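Local coordinates for spermidine N1-acetyltransferase (Vibrio cholerae O1 biovar El Tor, PDB 6DAU), which catalyses the transfer of an acetyl group from acetyl-coenzyme A to spermidine and spermine, as a polyamine N-acetyltransferase of the GNAT family, at residues S3-R8 with N66-V71; R25-Y30 with F149-R154; G97-L102 with V131-E136. The protein carries 2 engineered substitutions. All blocks are in the same frame, centred on the assembly; numbering follows the deposited sequence.

Interaction 1 of 3, residues S3-R8 with N66-V71; sequences SQLTLR and NLIGLV
Leu-5 and Ile-68 meet branch to branch: CD2 of Leu-5 lies 4.0 Å from CG1 of Ile-68, and the two side chains cross at about a right angle. Each owes its reach to the same choice of first torsion. In Leu-5, CG is anti to the carbonyl carbon (chi1 -62°), and in Ile-68 the CG1 branch takes that place while CG2 is anti to the backbone N. Further along, Leu-7 brings CD2 to 4.4 Å from CG2 of Val-71, with a chi1 of -91° that is well off the ideal stagger. At the far end Arg-8 extends its guanidinium obliquely past Leu-67, whose CD2 is 4.4 Å from NH2. The charge is answered outside this pair of segments, by salt bridges from NH1 to Asp-14 and from NE to Glu-61.

These are contacts between second neighbours in a sheet, for strand 56-61 runs between the two segments and forms backbone bonds with both. A classic beta bulge, with Ile-68 and Gly-69 both opposite Val-60, interrupts the regular pairing there, and the touching parts run 71° apart. Phe-98 of helix 98-112 covers both Leu-5 and Ile-68. With no hydrogen bond joining the two segments directly, their cohesion rests on dispersion between aliphatic branches and on the shared middle strand.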
loop_
_atom_site.group_PDB
_atom_site.type_symbol
_atom_site.label_atom_id
_atom_site.label_comp_id
_atom_site.label_asym_id
_atom_site.label_seq_id
_atom_site.Cartn_x
_atom_site.Cartn_y
_atom_site.Cartn_z
ATOM N N SER C 3 27.026 10.022 42.224
ATOM C CA SER C 3 25.826 10.816 42.517
ATOM C C SER C 3 25.455 11.610 41.236
ATOM O O SER C 3 24.275 11.887 40.967
ATOM C CB SER C 3 26.139 11.765 43.691
ATOM N N GLN C 4 26.498 11.934 40.454
ATOM C CA GLN C 4 26.419 12.750 39.233
ATOM C C GLN C 4 26.115 11.968 37.945
ATOM O O GLN C 4 26.183 12.551 36.863
ATOM C CB GLN C 4 27.711 13.554 39.072
ATOM C CG GLN C 4 27.914 14.558 40.208
ATOM C CD GLN C 4 29.178 15.381 40.055
ATOM O OE1 GLN C 4 29.618 15.673 38.942
ATOM N NE2 GLN C 4 29.767 15.780 41.187
ATOM N N LEU C 5 25.796 10.675 38.070
ATOM C CA LEU C 5 25.303 9.883 36.927
ATOM C C LEU C 5 23.809 10.094 36.715
ATOM O O LEU C 5 23.043 10.093 37.659
ATOM C CB LEU C 5 25.572 8.385 37.119
ATOM C CG LEU C 5 27.006 7.881 37.236
ATOM C CD1 LEU C 5 26.968 6.375 37.402
ATOM C CD2 LEU C 5 27.889 8.254 36.049
ATOM N N THR C 6 23.404 10.270 35.467
ATOM C CA THR C 6 21.979 10.462 35.120
ATOM C C THR C 6 21.502 9.378 34.159
ATOM O O THR C 6 22.294 8.815 33.396
ATOM C CB THR C 6 21.734 11.852 34.490
ATOM O OG1 THR C 6 22.594 11.998 33.365
ATOM C CG2 THR C 6 22.056 13.005 35.472
ATOM N N LEU C 7 20.221 9.059 34.232
ATOM C CA LEU C 7 19.545 8.194 33.275
ATOM C C LEU C 7 18.625 9.051 32.443
ATOM O O LEU C 7 17.920 9.910 32.975
ATOM C CB LEU C 7 18.697 7.126 33.973
ATOM C CG LEU C 7 19.383 5.784 34.283
ATOM C CD1 LEU C 7 20.511 5.990 35.281
ATOM C CD2 LEU C 7 18.373 4.812 34.867
ATOM N N ARG C 8 18.645 8.856 31.129
ATOM C CA ARG C 8 17.639 9.494 30.304
ATOM C C ARG C 8 17.172 8.513 29.232
ATOM O O ARG C 8 17.921 7.603 28.817
ATOM C CB ARG C 8 18.095 10.850 29.720
ATOM C CG ARG C 8 19.087 10.741 28.602
ATOM C CD ARG C 8 19.399 12.019 27.808
ATOM N NE ARG C 8 20.652 11.677 27.094
ATOM C CZ ARG C 8 20.720 10.893 26.005
ATOM N NH1 ARG C 8 19.596 10.415 25.424
ATOM N NH2 ARG C 8 21.903 10.579 25.486
ATOM N N ASN C 66 29.533 12.319 29.002
ATOM C CA ASN C 66 30.160 11.077 28.541
ATOM C C ASN C 66 29.144 9.933 28.632
ATOM O O ASN C 66 28.358 9.851 29.565
ATOM C CB ASN C 66 31.401 10.743 29.358
ATOM C CG ASN C 66 32.515 11.747 29.149
ATOM O OD1 ASN C 66 32.965 11.984 28.024
ATOM N ND2 ASN C 66 32.949 12.366 30.235
ATOM N N LEU C 67 29.179 9.064 27.637
ATOM C CA LEU C 67 28.270 7.930 27.545
ATOM C C LEU C 67 28.847 6.811 28.384
ATOM O O LEU C 67 29.893 6.256 28.055
ATOM C CB LEU C 67 28.061 7.542 26.073
ATOM C CG LEU C 67 27.363 8.612 25.214
ATOM C CD1 LEU C 67 27.870 8.498 23.768
ATOM C CD2 LEU C 67 25.833 8.566 25.335
ATOM N N ILE C 68 28.172 6.517 29.487
ATOM C CA ILE C 68 28.673 5.584 30.518
ATOM C C ILE C 68 28.194 4.155 30.261
ATOM O O ILE C 68 28.994 3.200 30.310
ATOM C CB ILE C 68 28.296 6.066 31.948
ATOM C CG1 ILE C 68 28.852 7.479 32.221
ATOM C CG2 ILE C 68 28.749 5.092 33.013
ATOM C CD1 ILE C 68 30.384 7.639 32.235
ATOM N N GLY C 69 26.896 4.004 29.987
ATOM C CA GLY C 69 26.324 2.703 29.692
ATOM C C GLY C 69 24.842 2.720 29.431
ATOM O O GLY C 69 24.264 3.770 29.133
ATOM N N LEU C 70 24.227 1.543 29.540
ATOM C CA LEU C 70 22.822 1.352 29.201
ATOM C C LEU C 70 22.086 0.535 30.285
ATOM O O LEU C 70 22.623 -0.469 30.771
ATOM C CB LEU C 70 22.744 0.640 27.862
ATOM C CG LEU C 70 21.371 0.239 27.299
ATOM C CD1 LEU C 70 20.626 1.487 26.842
ATOM C CD2 LEU C 70 21.559 -0.743 26.151
ATOM N N VAL C 71 20.902 1.001 30.668
ATOM C CA VAL C 71 19.971 0.241 31.504
ATOM C C VAL C 71 18.792 -0.164 30.608
ATOM O O VAL C 71 18.205 0.690 29.921
ATOM C CB VAL C 71 19.500 1.113 32.688
ATOM C CG1 VAL C 71 18.285 0.522 33.353
ATOM C CG2 VAL C 71 20.642 1.233 33.710
#

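Interaction 2 of 3, residues R25-Y30 with F149-R154; sequences RNIMSY and FFINGR
Ile-27 and Ile-151 touch where the loop after helix 15-24 meets the tip of a beta hairpin with a two-residue loop, a type I' turn from Ile-151 to Arg-154 that joins strands 140-151 and 154-164. The side chain of Ile-27 illustrates how one methyl can carry such a contact. At CB the chain forks: CG2 heads off from the hairpin, whereas CG1, anti to the backbone N (chi1 -163°), turns to it. CG1 still stops short, and CD1 completes the reach. This terminal methyl comes to 4.1 Å from CG1 of Ile-151, the two side chains meeting at a slant, and also rests 4.2 Å from the carbonyl O of Phe-150.

His-80 of a neighbouring subunit packs on Ile-27 and is hydrogen-bonded through ND1 to the backbone N of Phe-150, which places this apolar contact at a subunit interface of the dodecamer. Asn-152 and Gly-153 supply the positive phi angles that the turn requires. A 3.0 Å bond from Ile-151 N to Arg-154 O pairs the strands, while the turn-closing bond, Arg-154 N to Ile-151 O, is weak at 3.4 Å. Arg-154 N lies 3.6 Å above the Phe-150 ring plane, displaced toward the rim.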
loop_
_atom_site.group_PDB
_atom_site.type_symbol
_atom_site.label_atom_id
_atom_site.label_comp_id
_atom_site.label_asym_id
_atom_site.label_seq_id
_atom_site.Cartn_x
_atom_site.Cartn_y
_atom_site.Cartn_z
ATOM N N ARG C 25 30.867 -7.434 22.775
ATOM C CA ARG C 25 30.313 -8.511 23.586
ATOM C C ARG C 25 30.197 -9.979 23.150
ATOM O O ARG C 25 29.839 -10.819 23.992
ATOM C CB ARG C 25 29.010 -8.020 24.219
ATOM C CG ARG C 25 29.242 -7.205 25.493
ATOM C CD ARG C 25 28.073 -6.318 25.815
ATOM N NE ARG C 25 26.961 -6.971 26.517
ATOM C CZ ARG C 25 25.831 -7.391 25.940
ATOM N NH1 ARG C 25 25.649 -7.286 24.623
ATOM N NH2 ARG C 25 24.877 -7.934 26.681
ATOM N N ASN C 26 30.431 -10.313 21.878
ATOM C CA ASN C 26 30.356 -11.697 21.401
ATOM C C ASN C 26 29.054 -12.469 21.715
ATOM O O ASN C 26 29.027 -13.702 21.708
ATOM C CB ASN C 26 31.632 -12.500 21.788
ATOM C CG ASN C 26 32.835 -12.146 20.932
ATOM O OD1 ASN C 26 32.718 -11.863 19.729
ATOM N ND2 ASN C 26 34.013 -12.143 21.558
ATOM N N ILE C 27 27.976 -11.726 21.954
ATOM C CA ILE C 27 26.625 -12.297 22.017
ATOM C C ILE C 27 25.684 -11.684 20.991
ATOM O O ILE C 27 25.999 -10.627 20.402
ATOM C CB ILE C 27 26.030 -12.284 23.474
ATOM C CG1 ILE C 27 24.817 -13.223 23.689
ATOM C CG2 ILE C 27 25.746 -10.865 23.977
ATOM C CD1 ILE C 27 25.060 -14.710 23.590
ATOM N N MET C 28 24.601 -12.393 20.709
ATOM C CA MET C 28 23.684 -11.946 19.645
ATOM C C MET C 28 22.699 -10.971 20.269
ATOM O O MET C 28 22.171 -11.234 21.359
ATOM C CB MET C 28 23.025 -13.118 18.986
ATOM C CG MET C 28 24.170 -13.961 18.505
ATOM S SD MET C 28 23.889 -14.712 16.927
ATOM C CE MET C 28 23.577 -13.317 15.812
ATOM N N SER C 29 22.539 -9.816 19.631
ATOM C CA SER C 29 21.677 -8.743 20.108
ATOM C C SER C 29 20.260 -8.824 19.510
ATOM O O SER C 29 20.055 -9.254 18.351
ATOM C CB SER C 29 22.301 -7.397 19.734
ATOM O OG SER C 29 23.600 -7.333 20.246
ATOM N N TYR C 30 19.298 -8.363 20.316
ATOM C CA TYR C 30 17.894 -8.290 19.975
ATOM C C TYR C 30 17.344 -6.906 20.274
ATOM O O TYR C 30 17.820 -6.225 21.171
ATOM C CB TYR C 30 17.089 -9.374 20.723
ATOM C CG TYR C 30 17.509 -10.781 20.328
ATOM C CD1 TYR C 30 18.596 -11.415 20.943
ATOM C CD2 TYR C 30 16.828 -11.477 19.308
ATOM C CE1 TYR C 30 19.026 -12.680 20.523
ATOM C CE2 TYR C 30 17.212 -12.758 18.921
ATOM C CZ TYR C 30 18.316 -13.340 19.513
ATOM O OH TYR C 30 18.700 -14.598 19.112
ATOM N N PHE C 149 22.288 -21.003 27.497
ATOM C CA PHE C 149 22.786 -20.186 26.404
ATOM C C PHE C 149 24.055 -20.765 25.804
ATOM O O PHE C 149 24.930 -21.273 26.512
ATOM C CB PHE C 149 23.032 -18.739 26.874
ATOM C CG PHE C 149 21.763 -17.999 27.330
ATOM C CD1 PHE C 149 20.640 -17.883 26.495
ATOM C CD2 PHE C 149 21.722 -17.365 28.577
ATOM C CE1 PHE C 149 19.490 -17.175 26.908
ATOM C CE2 PHE C 149 20.586 -16.657 29.004
ATOM C CZ PHE C 149 19.456 -16.568 28.171
ATOM N N PHE C 150 24.144 -20.712 24.478
ATOM C CA PHE C 150 25.375 -21.017 23.797
ATOM C C PHE C 150 26.202 -19.743 23.720
ATOM O O PHE C 150 25.876 -18.829 22.976
ATOM C CB PHE C 150 25.131 -21.624 22.416
ATOM C CG PHE C 150 26.349 -22.259 21.830
ATOM C CD1 PHE C 150 27.256 -21.496 21.088
ATOM C CD2 PHE C 150 26.598 -23.639 22.017
ATOM C CE1 PHE C 150 28.451 -22.087 20.590
ATOM C CE2 PHE C 150 27.726 -24.233 21.450
ATOM C CZ PHE C 150 28.658 -23.448 20.743
ATOM N N ILE C 151 27.264 -19.702 24.514
ATOM C CA ILE C 151 28.127 -18.524 24.655
ATOM C C ILE C 151 29.566 -18.973 24.500
ATOM O O ILE C 151 30.044 -19.841 25.258
ATOM C CB ILE C 151 27.984 -17.879 26.060
ATOM C CG1 ILE C 151 26.527 -17.443 26.317
ATOM C CG2 ILE C 151 28.975 -16.712 26.231
ATOM C CD1 ILE C 151 26.258 -16.916 27.698
ATOM N N ASN C 152 30.258 -18.397 23.516
ATOM C CA ASN C 152 31.682 -18.596 23.394
ATOM C C ASN C 152 32.090 -20.047 23.173
ATOM O O ASN C 152 33.046 -20.532 23.782
ATOM C CB ASN C 152 32.375 -18.056 24.639
ATOM C CG ASN C 152 33.048 -16.745 24.381
ATOM O OD1 ASN C 152 32.676 -15.701 24.961
ATOM N ND2 ASN C 152 34.062 -16.777 23.477
ATOM N N GLY C 153 31.364 -20.742 22.311
ATOM C CA GLY C 153 31.762 -22.092 21.957
ATOM C C GLY C 153 31.222 -23.208 22.818
ATOM O O GLY C 153 31.471 -24.360 22.512
ATOM N N ARG C 154 30.438 -22.901 23.853
ATOM C CA ARG C 154 29.774 -23.966 24.651
ATOM C C ARG C 154 28.487 -23.503 25.338
ATOM O O ARG C 154 28.270 -22.301 25.554
ATOM C CB ARG C 154 30.741 -24.594 25.692
ATOM C CG ARG C 154 31.342 -23.566 26.632
ATOM C CD ARG C 154 32.590 -24.034 27.365
ATOM N NE ARG C 154 33.259 -22.826 27.862
ATOM C CZ ARG C 154 32.901 -22.172 28.962
ATOM N NH1 ARG C 154 31.937 -22.630 29.742
ATOM N NH2 ARG C 154 33.529 -21.055 29.297
#

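Interaction 3 of 3, residues G97-L102 with V131-E136; sequences GFARTL and VHLYEE
Leu-133 and Glu-136, one helical turn apart, are the residues of 131-136 that meet Ala-99 and Arg-100 of the neighbouring helix. Before them, Val-131 packs on Val-123 of the sheet, and His-132 offers a ring face to CG of Glu-136, which sits 3.9 Å above it toward the rim. Leu-133 then does most of the bridging. Its CG is anti to the backbone N (chi1 170°), an extended pose that carries both methyls across the groove: CD2 meets CB of Ala-99 at 3.8 Å, while CD1 lies over one face of the Arg-100 guanidinium, 3.7 Å from NH1. Tyr-134 turns to the sheet and lies against Phe-85, Ile-87 and Val-123. Glu-136 closes the walk with a pairing that is doubtful in detail: it reads as a salt bridge between Arg-100 NH2 and Glu-136 OE1, but the modelled separation is too short to be trusted. The Glu-136 chain bends at chi2, and its carboxylate is modelled near the edge of the same guanidinium. Arg-100 also touches a crystal neighbour, so its pose may partly reflect the lattice.

The short helical segments pass 10.6 Å apart at a crossing angle of -42°, their directions broadly alike. Leu-102 and Tyr-134 both rest on Ile-87, so the helices share one face of the sheet. Gly-97 to Ala-99 end the Q/R-x-x-G-x-G/A signature of GNAT enzymes, which in relatives binds the pyrophosphate of acetyl-coenzyme A; the two helices on one face of the sheet are characteristic of the GNAT fold.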
loop_
_atom_site.group_PDB
_atom_site.type_symbol
_atom_site.label_atom_id
_atom_site.label_comp_id
_atom_site.label_asym_id
_atom_site.label_seq_id
_atom_site.Cartn_x
_atom_site.Cartn_y
_atom_site.Cartn_z
ATOM N N GLY C 97 33.111 1.577 40.096
ATOM C CA GLY C 97 31.984 1.456 41.030
ATOM C C GLY C 97 30.638 1.979 40.531
ATOM O O GLY C 97 29.745 2.215 41.349
ATOM N N PHE C 98 30.465 2.158 39.222
ATOM C CA PHE C 98 29.165 2.659 38.705
ATOM C C PHE C 98 28.024 1.621 38.754
ATOM O O PHE C 98 26.847 1.995 38.778
ATOM C CB PHE C 98 29.305 3.204 37.267
ATOM C CG PHE C 98 30.204 4.419 37.139
ATOM C CD1 PHE C 98 30.359 5.341 38.193
ATOM C CD2 PHE C 98 30.854 4.680 35.935
ATOM C CE1 PHE C 98 31.174 6.472 38.050
ATOM C CE2 PHE C 98 31.664 5.816 35.781
ATOM C CZ PHE C 98 31.830 6.709 36.842
ATOM N N ALA C 99 28.363 0.332 38.753
ATOM C CA ALA C 99 27.371 -0.737 38.566
ATOM C C ALA C 99 26.293 -0.716 39.647
ATOM O O ALA C 99 25.093 -0.710 39.350
ATOM C CB ALA C 99 28.052 -2.103 38.483
ATOM N N ARG C 100 26.753 -0.628 40.899
ATOM C CA ARG C 100 25.896 -0.574 42.070
ATOM C C ARG C 100 24.870 0.562 41.975
ATOM O O ARG C 100 23.670 0.345 42.169
ATOM C CB ARG C 100 26.786 -0.413 43.305
ATOM C CG ARG C 100 26.207 -0.922 44.597
ATOM C CD ARG C 100 27.273 -0.711 45.691
ATOM N NE ARG C 100 27.413 -1.932 46.469
ATOM C CZ ARG C 100 28.337 -2.867 46.261
ATOM N NH1 ARG C 100 29.319 -2.688 45.362
ATOM N NH2 ARG C 100 28.306 -3.947 47.055
ATOM N N THR C 101 25.344 1.760 41.656
ATOM C CA THR C 101 24.499 2.938 41.530
ATOM C C THR C 101 23.448 2.734 40.438
ATOM O O THR C 101 22.281 3.032 40.656
ATOM C CB THR C 101 25.338 4.202 41.245
ATOM O OG1 THR C 101 26.358 4.319 42.250
ATOM C CG2 THR C 101 24.459 5.468 41.254
ATOM N N LEU C 102 23.860 2.197 39.295
ATOM C CA LEU C 102 22.969 2.033 38.159
ATOM C C LEU C 102 21.937 0.960 38.365
ATOM O O LEU C 102 20.783 1.124 37.978
ATOM C CB LEU C 102 23.754 1.798 36.879
ATOM C CG LEU C 102 24.722 2.964 36.566
ATOM C CD1 LEU C 102 25.476 2.623 35.287
ATOM C CD2 LEU C 102 23.938 4.269 36.460
ATOM N N VAL C 131 27.356 -12.202 40.203
ATOM C CA VAL C 131 26.365 -12.838 41.086
ATOM C C VAL C 131 26.377 -12.183 42.460
ATOM O O VAL C 131 25.339 -11.745 42.968
ATOM C CB VAL C 131 26.598 -14.378 41.210
ATOM C CG1 VAL C 131 25.746 -15.006 42.315
ATOM C CG2 VAL C 131 26.311 -15.073 39.888
ATOM N N HIS C 132 27.558 -12.097 43.049
ATOM C CA HIS C 132 27.687 -11.571 44.395
ATOM C C HIS C 132 27.283 -10.096 44.464
ATOM O O HIS C 132 26.561 -9.711 45.393
ATOM C CB HIS C 132 29.071 -11.906 44.987
ATOM C CG HIS C 132 29.314 -11.311 46.335
ATOM N ND1 HIS C 132 30.083 -10.179 46.519
ATOM C CD2 HIS C 132 28.910 -11.697 47.573
ATOM C CE1 HIS C 132 30.157 -9.901 47.813
ATOM N NE2 HIS C 132 29.447 -10.802 48.471
ATOM N N LEU C 133 27.665 -9.300 43.454
ATOM C CA LEU C 133 27.217 -7.908 43.359
ATOM C C LEU C 133 25.658 -7.788 43.350
ATOM O O LEU C 133 25.067 -6.986 44.105
ATOM C CB LEU C 133 27.829 -7.226 42.143
ATOM C CG LEU C 133 27.258 -5.827 41.784
ATOM C CD1 LEU C 133 27.547 -4.698 42.790
ATOM C CD2 LEU C 133 27.758 -5.365 40.431
ATOM N N TYR C 134 24.998 -8.592 42.521
ATOM C CA TYR C 134 23.533 -8.553 42.480
ATOM C C TYR C 134 22.941 -8.970 43.833
ATOM O O TYR C 134 21.957 -8.361 44.278
ATOM C CB TYR C 134 22.958 -9.380 41.336
ATOM C CG TYR C 134 23.264 -8.835 39.954
ATOM C CD1 TYR C 134 22.888 -7.529 39.568
ATOM C CD2 TYR C 134 23.907 -9.634 39.011
ATOM C CE1 TYR C 134 23.183 -7.037 38.300
ATOM C CE2 TYR C 134 24.213 -9.145 37.728
ATOM C CZ TYR C 134 23.846 -7.859 37.382
ATOM O OH TYR C 134 24.140 -7.401 36.119
ATOM N N GLU C 135 23.548 -9.977 44.472
ATOM C CA GLU C 135 23.143 -10.405 45.821
ATOM C C GLU C 135 23.221 -9.287 46.843
ATOM O O GLU C 135 22.292 -9.123 47.631
ATOM C CB GLU C 135 23.930 -11.633 46.305
ATOM C CG GLU C 135 23.317 -12.915 45.759
ATOM C CD GLU C 135 24.162 -14.163 45.910
ATOM O OE1 GLU C 135 25.275 -14.128 46.506
ATOM O OE2 GLU C 135 23.686 -15.206 45.385
ATOM N N GLU C 136 24.283 -8.486 46.785
ATOM C CA GLU C 136 24.400 -7.313 47.658
ATOM C C GLU C 136 23.370 -6.251 47.354
ATOM O O GLU C 136 23.001 -5.498 48.250
ATOM C CB GLU C 136 25.794 -6.693 47.597
ATOM C CG GLU C 136 26.914 -7.655 47.889
ATOM C CD GLU C 136 28.091 -6.995 48.584
ATOM O OE1 GLU C 136 28.705 -6.100 47.963
ATOM O OE2 GLU C 136 28.387 -7.382 49.739
#

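How the interactions relate
Two of the three contacts form a continuous layer. Interactions 1 and 3 have centres 15 Å apart and touch directly, Leu-102 of helix 98-112 packing on Leu-5 and Leu-7, so the helix joins the first strands of the sheet to helix 128-136. Interaction 2 stands apart, its centre 25 Å from that of interaction 1 and 22 Å from that of interaction 3, yet its hairpin belongs to the same mixed sheet, at the end opposite strand 6-9. Along the chain, the segments of interactions 1 and 2 alternate, and interaction 3 falls wholly between 25-30 and 149-154. Interactions 1 and 3 thus join strands and helices within one subunit, while 2 lies where subunits meet.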